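Local atomic coordinates of pyoverdine biosynthesis protein PvcB (Pseudomonas aeruginosa, PDB entry 4YLM), a protein that probably uses iron(II) and 2-oxoglutarate to oxidise tyrosine isonitrile to its 2,3-unsaturated derivative in paerucumarin biosynthesis. Residues F79-L84 with H278-P283; S145-L150 with R190-L195; L158-R163 with G225-S230. All coordinates share one frame; numbering follows the deposited sequence.

Contact 1 of 3, residues F79-L84 with H278-P283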
ATOM      1  N   PHE A  79     -13.080  -0.839  -5.726  1.00 25.94           N
ATOM      2  CA  PHE A  79     -12.474  -1.280  -4.469  1.00 25.02           C
ATOM      3  C   PHE A  79     -11.896  -2.702  -4.536  1.00 25.06           C
ATOM      4  O   PHE A  79     -10.786  -2.974  -4.045  1.00 26.51           O
ATOM      5  CB  PHE A  79     -13.527  -1.192  -3.361  1.00 24.93           C
ATOM      6  CG  PHE A  79     -13.018  -1.575  -2.003  1.00 27.90           C
ATOM      7  CD1 PHE A  79     -12.573  -0.602  -1.116  1.00 29.34           C
ATOM      8  CD2 PHE A  79     -12.995  -2.902  -1.610  1.00 25.56           C
ATOM      9  CE1 PHE A  79     -12.105  -0.964   0.151  1.00 29.82           C
ATOM     10  CE2 PHE A  79     -12.534  -3.271  -0.348  1.00 28.86           C
ATOM     11  CZ  PHE A  79     -12.086  -2.299   0.528  1.00 28.63           C
ATOM     12  N   GLY A  80     -12.655  -3.623  -5.119  1.00 24.78           N
ATOM     13  CA  GLY A  80     -12.203  -5.002  -5.250  1.00 23.62           C
ATOM     14  C   GLY A  80     -13.165  -5.791  -6.119  1.00 26.68           C
ATOM     15  O   GLY A  80     -13.934  -5.198  -6.860  1.00 29.12           O
ATOM     16  N   GLU A  81     -13.123  -7.115  -6.041  1.00 26.72           N
ATOM     17  CA  GLU A  81     -14.080  -7.939  -6.785  1.00 29.79           C
ATOM     18  C   GLU A  81     -15.377  -8.113  -5.994  1.00 26.05           C
ATOM     19  O   GLU A  81     -15.411  -8.828  -4.994  1.00 23.80           O
ATOM     20  CB  GLU A  81     -13.481  -9.315  -7.095  1.00 28.06           C
ATOM     21  CG  GLU A  81     -14.335 -10.159  -8.044  1.00 28.09           C
ATOM     22  CD  GLU A  81     -13.899 -11.626  -8.096  1.00 36.74           C
ATOM     23  OE1 GLU A  81     -14.625 -12.434  -8.712  1.00 38.16           O
ATOM     24  OE2 GLU A  81     -12.841 -11.977  -7.517  1.00 32.52           O
ATOM     25  N   VAL A  82     -16.445  -7.455  -6.430  1.00 26.10           N
ATOM     26  CA  VAL A  82     -17.702  -7.522  -5.687  1.00 25.18           C
ATOM     27  C   VAL A  82     -18.255  -8.936  -5.753  1.00 26.47           C
ATOM     28  O   VAL A  82     -18.226  -9.567  -6.802  1.00 24.70           O
ATOM     29  CB  VAL A  82     -18.742  -6.519  -6.231  1.00 26.11           C
ATOM     30  CG1 VAL A  82     -20.138  -6.816  -5.670  1.00 22.11           C
ATOM     31  CG2 VAL A  82     -18.324  -5.084  -5.911  1.00 24.91           C
ATOM     32  N   MET A  83     -18.716  -9.455  -4.621  1.00 25.93           N
ATOM     33  CA  MET A  83     -19.438 -10.711  -4.629  1.00 23.47           C
ATOM     34  C   MET A  83     -20.919 -10.414  -4.904  1.00 27.41           C
ATOM     35  O   MET A  83     -21.624  -9.856  -4.052  1.00 26.18           O
ATOM     36  CB  MET A  83     -19.269 -11.461  -3.310  1.00 26.13           C
ATOM     37  CG  MET A  83     -19.912 -12.841  -3.315  1.00 30.79           C
ATOM     38  SD  MET A  83     -19.675 -13.785  -1.787  1.00 35.80           S
ATOM     39  CE  MET A  83     -21.074 -13.236  -0.844  1.00 28.50           C
ATOM     40  N   LEU A  84     -21.372 -10.773  -6.102  1.00 26.46           N
ATOM     41  CA  LEU A  84     -22.714 -10.427  -6.552  1.00 30.50           C
ATOM     42  C   LEU A  84     -23.764 -11.419  -6.075  1.00 31.37           C
ATOM     43  O   LEU A  84     -23.538 -12.632  -6.053  1.00 34.01           O
ATOM     44  CB  LEU A  84     -22.757 -10.305  -8.077  1.00 30.54           C
ATOM     45  CG  LEU A  84     -22.065  -9.078  -8.677  1.00 33.59           C
ATOM     46  CD1 LEU A  84     -21.990  -9.201 -10.198  1.00 36.15           C
ATOM     47  CD2 LEU A  84     -22.769  -7.785  -8.266  1.00 31.98           C
ATOM     48  N   HIS A 278     -20.639  -7.102  -0.366  1.00 24.29           N
ATOM     49  CA  HIS A 278     -19.615  -8.087  -0.055  1.00 24.75           C
ATOM     50  C   HIS A 278     -18.467  -7.971  -1.058  1.00 23.86           C
ATOM     51  O   HIS A 278     -18.708  -7.748  -2.243  1.00 24.62           O
ATOM     52  CB  HIS A 278     -20.200  -9.496  -0.140  1.00 25.79           C
ATOM     53  CG  HIS A 278     -20.951  -9.924   1.082  1.00 29.20           C
ATOM     54  ND1 HIS A 278     -22.116 -10.657   1.016  1.00 27.85           N
ATOM     55  CD2 HIS A 278     -20.680  -9.766   2.401  1.00 26.82           C
ATOM     56  CE1 HIS A 278     -22.539 -10.921   2.242  1.00 28.27           C
ATOM     57  NE2 HIS A 278     -21.689 -10.387   3.100  1.00 28.59           N
ATOM     58  N   ILE A 279     -17.231  -8.129  -0.589  1.00 25.61           N
ATOM     59  CA  ILE A 279     -16.060  -8.111  -1.472  1.00 22.91           C
ATOM     60  C   ILE A 279     -15.370  -9.452  -1.359  1.00 24.57           C
ATOM     61  O   ILE A 279     -15.086  -9.910  -0.255  1.00 23.79           O
ATOM     62  CB  ILE A 279     -15.057  -7.010  -1.078  1.00 20.79           C
ATOM     63  CG1 ILE A 279     -15.771  -5.663  -0.910  1.00 21.57           C
ATOM     64  CG2 ILE A 279     -13.874  -6.951  -2.080  1.00 21.04           C
ATOM     65  CD1 ILE A 279     -16.340  -5.096  -2.185  1.00 25.31           C
ATOM     66  N   HIS A 280     -15.096 -10.083  -2.496  1.00 22.78           N
ATOM     67  CA  HIS A 280     -14.429 -11.376  -2.515  1.00 23.29           C
ATOM     68  C   HIS A 280     -13.019 -11.256  -1.954  1.00 25.30           C
ATOM     69  O   HIS A 280     -12.410 -10.189  -2.009  1.00 24.38           O
ATOM     70  CB  HIS A 280     -14.320 -11.890  -3.953  1.00 25.67           C
ATOM     71  CG  HIS A 280     -15.536 -12.620  -4.434  1.00 27.96           C
ATOM     72  ND1 HIS A 280     -15.980 -13.790  -3.854  1.00 29.42           N
ATOM     73  CD2 HIS A 280     -16.394 -12.353  -5.449  1.00 28.66           C
ATOM     74  CE1 HIS A 280     -17.057 -14.213  -4.491  1.00 28.12           C
ATOM     75  NE2 HIS A 280     -17.324 -13.363  -5.468  1.00 27.07           N
ATOM     76  N   ALA A 281     -12.518 -12.358  -1.418  1.00 25.25           N
ATOM     77  CA  ALA A 281     -11.093 -12.513  -1.143  1.00 26.45           C
ATOM     78  C   ALA A 281     -10.308 -12.511  -2.461  1.00 29.50           C
ATOM     79  O   ALA A 281     -10.899 -12.557  -3.543  1.00 26.62           O
ATOM     80  CB  ALA A 281     -10.850 -13.822  -0.363  1.00 27.79           C
ATOM     81  N   GLU A 282      -8.980 -12.447  -2.368  1.00 27.10           N
ATOM     82  CA  GLU A 282      -8.118 -12.332  -3.545  1.00 32.51           C
ATOM     83  C   GLU A 282      -7.160 -13.510  -3.595  1.00 36.90           C
ATOM     84  O   GLU A 282      -6.135 -13.499  -2.920  1.00 38.64           O
ATOM     85  CB  GLU A 282      -7.284 -11.050  -3.495  1.00 35.60           C
ATOM     86  CG  GLU A 282      -8.053  -9.756  -3.609  1.00 35.24           C
ATOM     87  CD  GLU A 282      -7.145  -8.550  -3.437  1.00 42.10           C
ATOM     88  OE1 GLU A 282      -6.845  -7.883  -4.446  1.00 41.03           O
ATOM     89  OE2 GLU A 282      -6.720  -8.277  -2.296  1.00 36.05           O
ATOM     90  N   PRO A 283      -7.493 -14.530  -4.394  1.00 37.91           N
ATOM     91  CA  PRO A 283      -8.698 -14.511  -5.219  1.00 31.83           C
ATOM     92  C   PRO A 283      -9.880 -15.086  -4.447  1.00 32.38           C
ATOM     93  O   PRO A 283      -9.745 -15.433  -3.267  1.00 29.77           O
ATOM     94  CB  PRO A 283      -8.318 -15.433  -6.377  1.00 34.97           C
ATOM     95  CG  PRO A 283      -7.463 -16.492  -5.706  1.00 37.48           C
ATOM     96  CD  PRO A 283      -6.710 -15.766  -4.592  1.00 38.78           C
TER
HETATM   97  O   HOH W   1     -11.001 -11.201  -5.857  1.00 28.65           O
HETATM   98  O   HOH W   2     -11.472  -8.756  -4.369  1.00 29.64           O
HETATM   99  O   HOH W   3     -22.513  -7.808  -2.407  1.00 24.37           O
HETATM  100  O   HOH W   4     -19.618 -12.623  -7.736  1.00 34.78           O
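Met83 and His280 form the tight part of this contact. Met83 CB sits over one face of the His280 imidazole, 3.6 Å from the ring centroid, in a CH-pi contact. Met83 CG follows it and lies 3.4 Å from His280 CE1. The methionine then bends at its last torsion (chi3 88°), and this carries CE to 3.3 Å from His278 ND1. Met83 and His278 lie side by side and point the same way. Two backbone bonds join the segments. His280 N donates to Glu81 O at 2.8 Å, nearly in line with the carbonyl. Met83 N donates to His278 O at 2.9 Å and stands above the carbonyl plane. At the start of 79-84, Ile279 CG1 rests 4.0 Å from Phe79 CD2, and the two side chains cross at about a right angle.

The Glu81 side is looser and wet. Its extended chain brings CD to 3.7 Å from His280 CD2, with carboxylate and ring planes 44° apart. One water donates to both Glu81 OE2 and Ala281 O. A second links Glu81 N to His280 O, where the two chains have already parted. Another water lies at the His280 edge, but its bond to NE2 is weak.

The ring nitrogens of His278 have partners outside the two segments. NE2 bonds Asp114 and ND1 bonds Trp85. Asp114 is probably an iron ligand, so its bond to His278 NE2 is consistent with a second-shell role for this histidine. The antiparallel contact pairs the short strand 82-83 with strand 272-286, in the cupin-type beta core of a TauD/TfdA-family oxygenase.

Contact 2 of 3, residues S145-L150 with R190-L195; sequences STPAAL and REFPIL
Leu150 and Leu195 make the apolar centre. Their side chains slide past each other in opposite directions, with Leu150 CD2 3.7 Å from Leu195 CD2. The other Leu150 methyl, CD1, touches Pro193 CB at 3.8 Å and also rests near the Pro193 carbonyl. Leu195 CD1 reaches Ala149 CB at 4.0 Å. Further out, Pro147 CG approaches Phe192 CE1 obliquely at 4.1 Å.

Thr146 marks the polar edge. Its CB packs on Leu195 CB at 3.6 Å. OG1 lies between the backbone N and the carbonyl carbon (chi1 64°) and accepts a nearly straight bond of 3.0 Å from Leu195 N. OG1 is also hydrogen-bonded to Thr258 O, so the hydroxyl ties three chain segments together. Just before it, Ser145 is the N-cap: its OG accepts from Ala148 N.

His39 of the second subunit packs on Phe192 and Pro193, so this corner also borders a subunit interface. The axes of helix 146-150 and strand 193-195 stand 100° apart and approach to 6.9 Å. Strand 193-195 pairs with strand 184-186. Helix 224-235 covers Ala149 and Leu195, and Trp161 of helix 155-163 packs on both leucines.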
ATOM      1  N   SER A 145     -13.567  -9.511  17.682  1.00 21.82           N
ATOM      2  CA  SER A 145     -12.290  -9.957  17.125  1.00 22.44           C
ATOM      3  C   SER A 145     -11.952 -11.337  17.664  1.00 23.11           C
ATOM      4  O   SER A 145     -11.776 -11.506  18.869  1.00 24.96           O
ATOM      5  CB  SER A 145     -11.185  -8.977  17.516  1.00 22.98           C
ATOM      6  OG  SER A 145      -9.919  -9.605  17.425  1.00 23.24           O
ATOM      7  N   THR A 146     -11.880 -12.338  16.799  1.00 21.27           N
ATOM      8  CA  THR A 146     -11.653 -13.678  17.310  1.00 21.97           C
ATOM      9  C   THR A 146     -10.228 -13.871  17.840  1.00 26.56           C
ATOM     10  O   THR A 146     -10.026 -14.632  18.780  1.00 25.25           O
ATOM     11  CB  THR A 146     -12.093 -14.802  16.335  1.00 21.30           C
ATOM     12  OG1 THR A 146     -11.313 -14.764  15.135  1.00 22.45           O
ATOM     13  CG2 THR A 146     -13.583 -14.651  15.978  1.00 22.53           C
ATOM     14  N   PRO A 147      -9.235 -13.178  17.249  1.00 24.89           N
ATOM     15  CA  PRO A 147      -7.897 -13.268  17.862  1.00 22.30           C
ATOM     16  C   PRO A 147      -7.857 -12.668  19.267  1.00 25.36           C
ATOM     17  O   PRO A 147      -7.159 -13.211  20.127  1.00 24.30           O
ATOM     18  CB  PRO A 147      -7.001 -12.469  16.899  1.00 24.91           C
ATOM     19  CG  PRO A 147      -7.723 -12.601  15.538  1.00 22.83           C
ATOM     20  CD  PRO A 147      -9.207 -12.525  15.925  1.00 20.21           C
ATOM     21  N   ALA A 148      -8.582 -11.577  19.506  1.00 22.63           N
ATOM     22  CA  ALA A 148      -8.650 -11.023  20.856  1.00 25.35           C
ATOM     23  C   ALA A 148      -9.266 -12.038  21.829  1.00 30.67           C
ATOM     24  O   ALA A 148      -8.751 -12.250  22.930  1.00 29.80           O
ATOM     25  CB  ALA A 148      -9.433  -9.734  20.877  1.00 21.33           C
ATOM     26  N   ALA A 149     -10.369 -12.664  21.418  1.00 28.24           N
ATOM     27  CA  ALA A 149     -11.016 -13.683  22.249  1.00 28.88           C
ATOM     28  C   ALA A 149     -10.034 -14.811  22.576  1.00 30.93           C
ATOM     29  O   ALA A 149      -9.995 -15.306  23.710  1.00 32.54           O
ATOM     30  CB  ALA A 149     -12.268 -14.234  21.554  1.00 26.47           C
ATOM     31  N   LEU A 150      -9.226 -15.203  21.590  1.00 29.00           N
ATOM     32  CA  LEU A 150      -8.227 -16.249  21.806  1.00 29.44           C
ATOM     33  C   LEU A 150      -7.182 -15.865  22.853  1.00 33.85           C
ATOM     34  O   LEU A 150      -6.650 -16.736  23.541  1.00 32.16           O
ATOM     35  CB  LEU A 150      -7.549 -16.667  20.498  1.00 28.59           C
ATOM     36  CG  LEU A 150      -8.293 -17.692  19.634  1.00 31.09           C
ATOM     37  CD1 LEU A 150      -7.809 -17.671  18.164  1.00 25.36           C
ATOM     38  CD2 LEU A 150      -8.163 -19.101  20.237  1.00 31.12           C
ATOM     39  N   ARG A 190      -4.091 -16.031   5.498  1.00 23.53           N
ATOM     40  CA  ARG A 190      -2.964 -15.414   6.188  1.00 25.08           C
ATOM     41  C   ARG A 190      -2.495 -16.196   7.408  1.00 26.73           C
ATOM     42  O   ARG A 190      -1.607 -15.749   8.134  1.00 25.58           O
ATOM     43  CB  ARG A 190      -3.314 -13.969   6.555  1.00 23.26           C
ATOM     44  CG  ARG A 190      -3.498 -13.066   5.329  1.00 21.10           C
ATOM     45  CD  ARG A 190      -3.706 -11.623   5.768  1.00 20.79           C
ATOM     46  NE  ARG A 190      -5.050 -11.372   6.287  1.00 20.88           N
ATOM     47  CZ  ARG A 190      -5.318 -10.537   7.284  1.00 22.70           C
ATOM     48  NH1 ARG A 190      -4.326  -9.914   7.908  1.00 19.20           N
ATOM     49  NH2 ARG A 190      -6.576 -10.319   7.664  1.00 19.22           N
ATOM     50  N   GLU A 191      -3.114 -17.356   7.629  1.00 24.20           N
ATOM     51  CA  GLU A 191      -2.608 -18.378   8.555  1.00 23.23           C
ATOM     52  C   GLU A 191      -2.803 -18.174  10.054  1.00 28.60           C
ATOM     53  O   GLU A 191      -2.784 -19.152  10.804  1.00 28.76           O
ATOM     54  CB  GLU A 191      -1.132 -18.702   8.277  1.00 24.60           C
ATOM     55  CG  GLU A 191      -0.922 -19.505   7.015  1.00 27.68           C
ATOM     56  CD  GLU A 191      -1.517 -20.902   7.135  1.00 33.25           C
ATOM     57  OE1 GLU A 191      -1.144 -21.639   8.080  1.00 30.62           O
ATOM     58  OE2 GLU A 191      -2.374 -21.248   6.296  1.00 31.33           O
ATOM     59  N   PHE A 192      -2.988 -16.940  10.514  1.00 26.00           N
ATOM     60  CA  PHE A 192      -3.023 -16.726  11.965  1.00 20.55           C
ATOM     61  C   PHE A 192      -4.265 -17.344  12.601  1.00 23.20           C
ATOM     62  O   PHE A 192      -5.277 -17.523  11.930  1.00 25.64           O
ATOM     63  CB  PHE A 192      -2.892 -15.243  12.323  1.00 21.90           C
ATOM     64  CG  PHE A 192      -3.967 -14.365  11.725  1.00 24.01           C
ATOM     65  CD1 PHE A 192      -5.146 -14.132  12.409  1.00 22.09           C
ATOM     66  CD2 PHE A 192      -3.778 -13.758  10.487  1.00 20.62           C
ATOM     67  CE1 PHE A 192      -6.141 -13.305  11.865  1.00 21.59           C
ATOM     68  CE2 PHE A 192      -4.753 -12.942   9.933  1.00 20.47           C
ATOM     69  CZ  PHE A 192      -5.937 -12.707  10.625  1.00 23.65           C
ATOM     70  N   PRO A 193      -4.184 -17.691  13.897  1.00 25.73           N
ATOM     71  CA  PRO A 193      -5.325 -18.318  14.580  1.00 25.41           C
ATOM     72  C   PRO A 193      -6.557 -17.426  14.672  1.00 25.10           C
ATOM     73  O   PRO A 193      -6.472 -16.249  15.042  1.00 25.00           O
ATOM     74  CB  PRO A 193      -4.775 -18.614  15.990  1.00 26.32           C
ATOM     75  CG  PRO A 193      -3.300 -18.762  15.787  1.00 25.83           C
ATOM     76  CD  PRO A 193      -2.959 -17.732  14.722  1.00 22.16           C
ATOM     77  N   ILE A 194      -7.703 -17.995  14.314  1.00 23.03           N
ATOM     78  CA  ILE A 194      -8.980 -17.305  14.437  1.00 21.58           C
ATOM     79  C   ILE A 194     -10.000 -18.276  15.039  1.00 23.31           C
ATOM     80  O   ILE A 194      -9.703 -19.455  15.226  1.00 28.23           O
ATOM     81  CB  ILE A 194      -9.516 -16.869  13.059  1.00 24.61           C
ATOM     82  CG1 ILE A 194      -9.623 -18.090  12.133  1.00 25.48           C
ATOM     83  CG2 ILE A 194      -8.624 -15.743  12.432  1.00 23.05           C
ATOM     84  CD1 ILE A 194     -10.447 -17.823  10.838  1.00 23.38           C
ATOM     85  N   LEU A 195     -11.197 -17.778  15.325  1.00 23.05           N
ATOM     86  CA  LEU A 195     -12.315 -18.643  15.676  1.00 25.94           C
ATOM     87  C   LEU A 195     -13.353 -18.593  14.560  1.00 28.48           C
ATOM     88  O   LEU A 195     -13.584 -17.537  13.956  1.00 25.50           O
ATOM     89  CB  LEU A 195     -12.953 -18.195  16.991  1.00 21.12           C
ATOM     90  CG  LEU A 195     -12.063 -18.113  18.236  1.00 22.73           C
ATOM     91  CD1 LEU A 195     -12.841 -17.533  19.399  1.00 26.42           C
ATOM     92  CD2 LEU A 195     -11.509 -19.496  18.601  1.00 28.42           C
TER

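Contact 3 of 3, residues L158-R163 with G225-S230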
ATOM      1  N   LEU A 158      -9.122 -22.926  26.444  1.00 40.25           N
ATOM      2  CA  LEU A 158      -8.452 -23.080  25.160  1.00 39.25           C
ATOM      3  C   LEU A 158      -8.368 -24.551  24.723  1.00 43.84           C
ATOM      4  O   LEU A 158      -8.635 -24.881  23.559  1.00 36.77           O
ATOM      5  CB  LEU A 158      -7.057 -22.454  25.242  1.00 40.40           C
ATOM      6  CG  LEU A 158      -6.248 -22.257  23.962  1.00 47.52           C
ATOM      7  CD1 LEU A 158      -7.036 -21.418  22.935  1.00 46.66           C
ATOM      8  CD2 LEU A 158      -4.915 -21.600  24.300  1.00 40.89           C
ATOM      9  N   GLU A 159      -7.987 -25.426  25.655  1.00 42.25           N
ATOM     10  CA  GLU A 159      -7.939 -26.868  25.391  1.00 43.71           C
ATOM     11  C   GLU A 159      -9.295 -27.400  24.915  1.00 37.95           C
ATOM     12  O   GLU A 159      -9.373 -28.186  23.970  1.00 43.61           O
ATOM     13  CB  GLU A 159      -7.491 -27.632  26.646  1.00 46.08           C
ATOM     14  N   LEU A 160     -10.362 -26.972  25.572  1.00 35.98           N
ATOM     15  CA  LEU A 160     -11.709 -27.340  25.139  1.00 44.26           C
ATOM     16  C   LEU A 160     -12.014 -26.834  23.712  1.00 41.27           C
ATOM     17  O   LEU A 160     -12.470 -27.597  22.857  1.00 37.89           O
ATOM     18  CB  LEU A 160     -12.750 -26.815  26.136  1.00 38.07           C
ATOM     19  CG  LEU A 160     -14.194 -27.314  25.997  1.00 41.84           C
ATOM     20  CD1 LEU A 160     -14.273 -28.819  26.216  1.00 47.19           C
ATOM     21  CD2 LEU A 160     -15.111 -26.578  26.966  1.00 36.40           C
ATOM     22  N   TRP A 161     -11.755 -25.552  23.455  1.00 38.02           N
ATOM     23  CA  TRP A 161     -12.039 -24.981  22.134  1.00 35.74           C
ATOM     24  C   TRP A 161     -11.347 -25.762  21.033  1.00 32.94           C
ATOM     25  O   TRP A 161     -11.922 -26.008  19.966  1.00 33.77           O
ATOM     26  CB  TRP A 161     -11.582 -23.525  22.052  1.00 32.30           C
ATOM     27  CG  TRP A 161     -12.292 -22.599  22.966  1.00 31.17           C
ATOM     28  CD1 TRP A 161     -13.262 -22.918  23.866  1.00 31.85           C
ATOM     29  CD2 TRP A 161     -12.091 -21.183  23.072  1.00 32.23           C
ATOM     30  NE1 TRP A 161     -13.674 -21.790  24.533  1.00 31.74           N
ATOM     31  CE2 TRP A 161     -12.965 -20.713  24.065  1.00 31.26           C
ATOM     32  CE3 TRP A 161     -11.253 -20.267  22.418  1.00 31.76           C
ATOM     33  CZ2 TRP A 161     -13.028 -19.373  24.425  1.00 33.07           C
ATOM     34  CZ3 TRP A 161     -11.311 -18.941  22.786  1.00 30.57           C
ATOM     35  CH2 TRP A 161     -12.196 -18.502  23.772  1.00 32.85           C
ATOM     36  N   ARG A 162     -10.102 -26.146  21.293  1.00 32.92           N
ATOM     37  CA  ARG A 162      -9.278 -26.807  20.285  1.00 35.90           C
ATOM     38  C   ARG A 162      -9.773 -28.182  19.857  1.00 36.69           C
ATOM     39  O   ARG A 162      -9.419 -28.660  18.783  1.00 35.69           O
ATOM     40  CB  ARG A 162      -7.822 -26.900  20.750  1.00 38.34           C
ATOM     41  CG  ARG A 162      -7.086 -25.569  20.703  1.00 43.13           C
ATOM     42  CD  ARG A 162      -5.713 -25.687  21.325  1.00 45.54           C
ATOM     43  NE  ARG A 162      -4.914 -24.480  21.135  1.00 49.27           N
ATOM     44  CZ  ARG A 162      -3.903 -24.129  21.924  1.00 56.05           C
ATOM     45  NH1 ARG A 162      -3.580 -24.887  22.966  1.00 56.99           N
ATOM     46  NH2 ARG A 162      -3.218 -23.019  21.680  1.00 53.48           N
ATOM     47  N   ARG A 163     -10.579 -28.837  20.683  1.00 40.49           N
ATOM     48  CA  ARG A 163     -11.102 -30.131  20.250  1.00 41.70           C
ATOM     49  C   ARG A 163     -12.533 -30.058  19.713  1.00 43.69           C
ATOM     50  O   ARG A 163     -13.041 -31.026  19.143  1.00 46.46           O
ATOM     51  CB  ARG A 163     -10.911 -31.227  21.313  1.00 49.03           C
ATOM     52  CG  ARG A 163     -11.256 -30.847  22.746  1.00 53.43           C
ATOM     53  CD  ARG A 163     -10.743 -31.925  23.717  1.00 56.38           C
ATOM     54  NE  ARG A 163     -11.440 -31.906  25.004  1.00 57.59           N
ATOM     55  CZ  ARG A 163     -12.434 -32.728  25.335  1.00 61.54           C
ATOM     56  NH1 ARG A 163     -12.856 -33.651  24.479  1.00 59.11           N
ATOM     57  NH2 ARG A 163     -13.009 -32.632  26.529  1.00 64.02           N
ATOM     58  N   GLY A 225     -22.252 -27.027  27.507  1.00 42.20           N
ATOM     59  CA  GLY A 225     -22.560 -25.848  28.293  1.00 39.62           C
ATOM     60  C   GLY A 225     -21.337 -24.990  28.563  1.00 44.58           C
ATOM     61  O   GLY A 225     -21.417 -23.762  28.551  1.00 46.53           O
ATOM     62  N   GLU A 226     -20.198 -25.633  28.797  1.00 42.32           N
ATOM     63  CA  GLU A 226     -18.984 -24.908  29.136  1.00 42.62           C
ATOM     64  C   GLU A 226     -18.299 -24.317  27.901  1.00 42.80           C
ATOM     65  O   GLU A 226     -17.656 -23.271  27.980  1.00 41.21           O
ATOM     66  CB  GLU A 226     -18.008 -25.799  29.903  1.00 45.84           C
ATOM     67  CG  GLU A 226     -16.755 -25.058  30.373  1.00 47.16           C
ATOM     68  CD  GLU A 226     -17.078 -23.726  31.049  1.00 59.97           C
ATOM     69  OE1 GLU A 226     -18.096 -23.645  31.778  1.00 62.26           O
ATOM     70  OE2 GLU A 226     -16.316 -22.753  30.847  1.00 63.13           O
ATOM     71  N   LEU A 227     -18.422 -25.005  26.771  1.00 39.01           N
ATOM     72  CA  LEU A 227     -17.904 -24.490  25.518  1.00 40.64           C
ATOM     73  C   LEU A 227     -18.583 -23.159  25.239  1.00 41.77           C
ATOM     74  O   LEU A 227     -17.916 -22.139  25.032  1.00 38.01           O
ATOM     75  CB  LEU A 227     -18.178 -25.476  24.379  1.00 41.03           C
ATOM     76  CG  LEU A 227     -17.778 -25.015  22.972  1.00 42.43           C
ATOM     77  CD1 LEU A 227     -16.263 -24.828  22.879  1.00 36.54           C
ATOM     78  CD2 LEU A 227     -18.271 -25.992  21.909  1.00 35.50           C
ATOM     79  N   LEU A 228     -19.914 -23.172  25.263  1.00 36.21           N
ATOM     80  CA  LEU A 228     -20.692 -21.980  24.947  1.00 39.36           C
ATOM     81  C   LEU A 228     -20.429 -20.834  25.910  1.00 40.35           C
ATOM     82  O   LEU A 228     -20.323 -19.681  25.494  1.00 34.62           O
ATOM     83  CB  LEU A 228     -22.190 -22.288  24.908  1.00 39.43           C
ATOM     84  CG  LEU A 228     -22.664 -23.289  23.854  1.00 46.16           C
ATOM     85  CD1 LEU A 228     -24.194 -23.302  23.800  1.00 44.39           C
ATOM     86  CD2 LEU A 228     -22.078 -22.959  22.483  1.00 44.36           C
ATOM     87  N   ALA A 229     -20.337 -21.148  27.198  1.00 38.26           N
ATOM     88  CA  ALA A 229     -20.141 -20.123  28.211  1.00 39.18           C
ATOM     89  C   ALA A 229     -18.786 -19.431  28.042  1.00 33.46           C
ATOM     90  O   ALA A 229     -18.682 -18.220  28.196  1.00 34.17           O
ATOM     91  CB  ALA A 229     -20.251 -20.722  29.607  1.00 36.18           C
ATOM     92  N   SER A 230     -17.763 -20.224  27.763  1.00 32.67           N
ATOM     93  CA  SER A 230     -16.402 -19.730  27.690  1.00 36.59           C
ATOM     94  C   SER A 230     -16.197 -18.950  26.394  1.00 34.18           C
ATOM     95  O   SER A 230     -15.564 -17.908  26.396  1.00 32.93           O
ATOM     96  CB  SER A 230     -15.409 -20.884  27.777  1.00 34.42           C
ATOM     97  OG  SER A 230     -15.577 -21.778  26.692  1.00 37.14           O
TER
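Ser230 OG accepts a hydrogen bond from Trp161 NE1, and two carbonyl oxygens of its own helix lie close to the same atom. The indole bond is 2.9 Å long and nearly straight, with an N-H...O angle of 174°. The hydroxyl oxygen lies in the indole plane, in front of the N-H. OG sits between the backbone N and the carbonyl carbon (chi1 62°). There it is 2.9 Å from Glu226 O and also 2.9 Å from Leu227 O. The indole N-H of the buried Trp161 is thus satisfied by Ser230.

The indole makes two further contacts. Trp161 CZ2 is 3.5 Å from Ser230 O, which lies at the ring edge, in plane. Trp161 CD1 is 3.7 Å from Leu227 CD1, which approaches obliquely.

Leu160, one residue earlier, supplies the other apolar contact. Its CD2 methyl meets the backbone of the opposing helix, 3.7 Å from Leu227 N. The same methyl is 4.2 Å from Leu227 CB and lies near the aliphatic part of Glu226. The contact is small: a leucine methyl and one indole carry it from the first helix.

The N-to-C directions of the two helix segments differ by 110°, with axes 10.1 Å apart at closest approach. Leu231 and Cys234 extend the surface that helix 224-235 offers to Trp161. Helix 146-152 covers another part of helix 155-163, at Leu158, and Tyr216 of strand 215-217 packs on Leu227.

How the contacts relate
From the N terminus, the chain first passes residues 79-84, which pair with 278-283 near the C terminus. Contact 1 therefore closes a long loop that holds both other contacts. Inside it come 145-150, 158-163, 190-195 and 225-230. The pairs alternate, so contacts 2 and 3 cross along the chain. They also touch: helices 146-152 and 155-163 follow each other, and Leu150 meets Leu158. Their centres are about 15 Å apart. Contact 1 stands apart, its centre about 22 Å from that of contact 2. It pairs strand 82-83 with strand 272-286 in the main sheet. Contact 2 joins helix 146-152 to strand 193-195, and contact 3 joins helix 155-163 to helix 224-235.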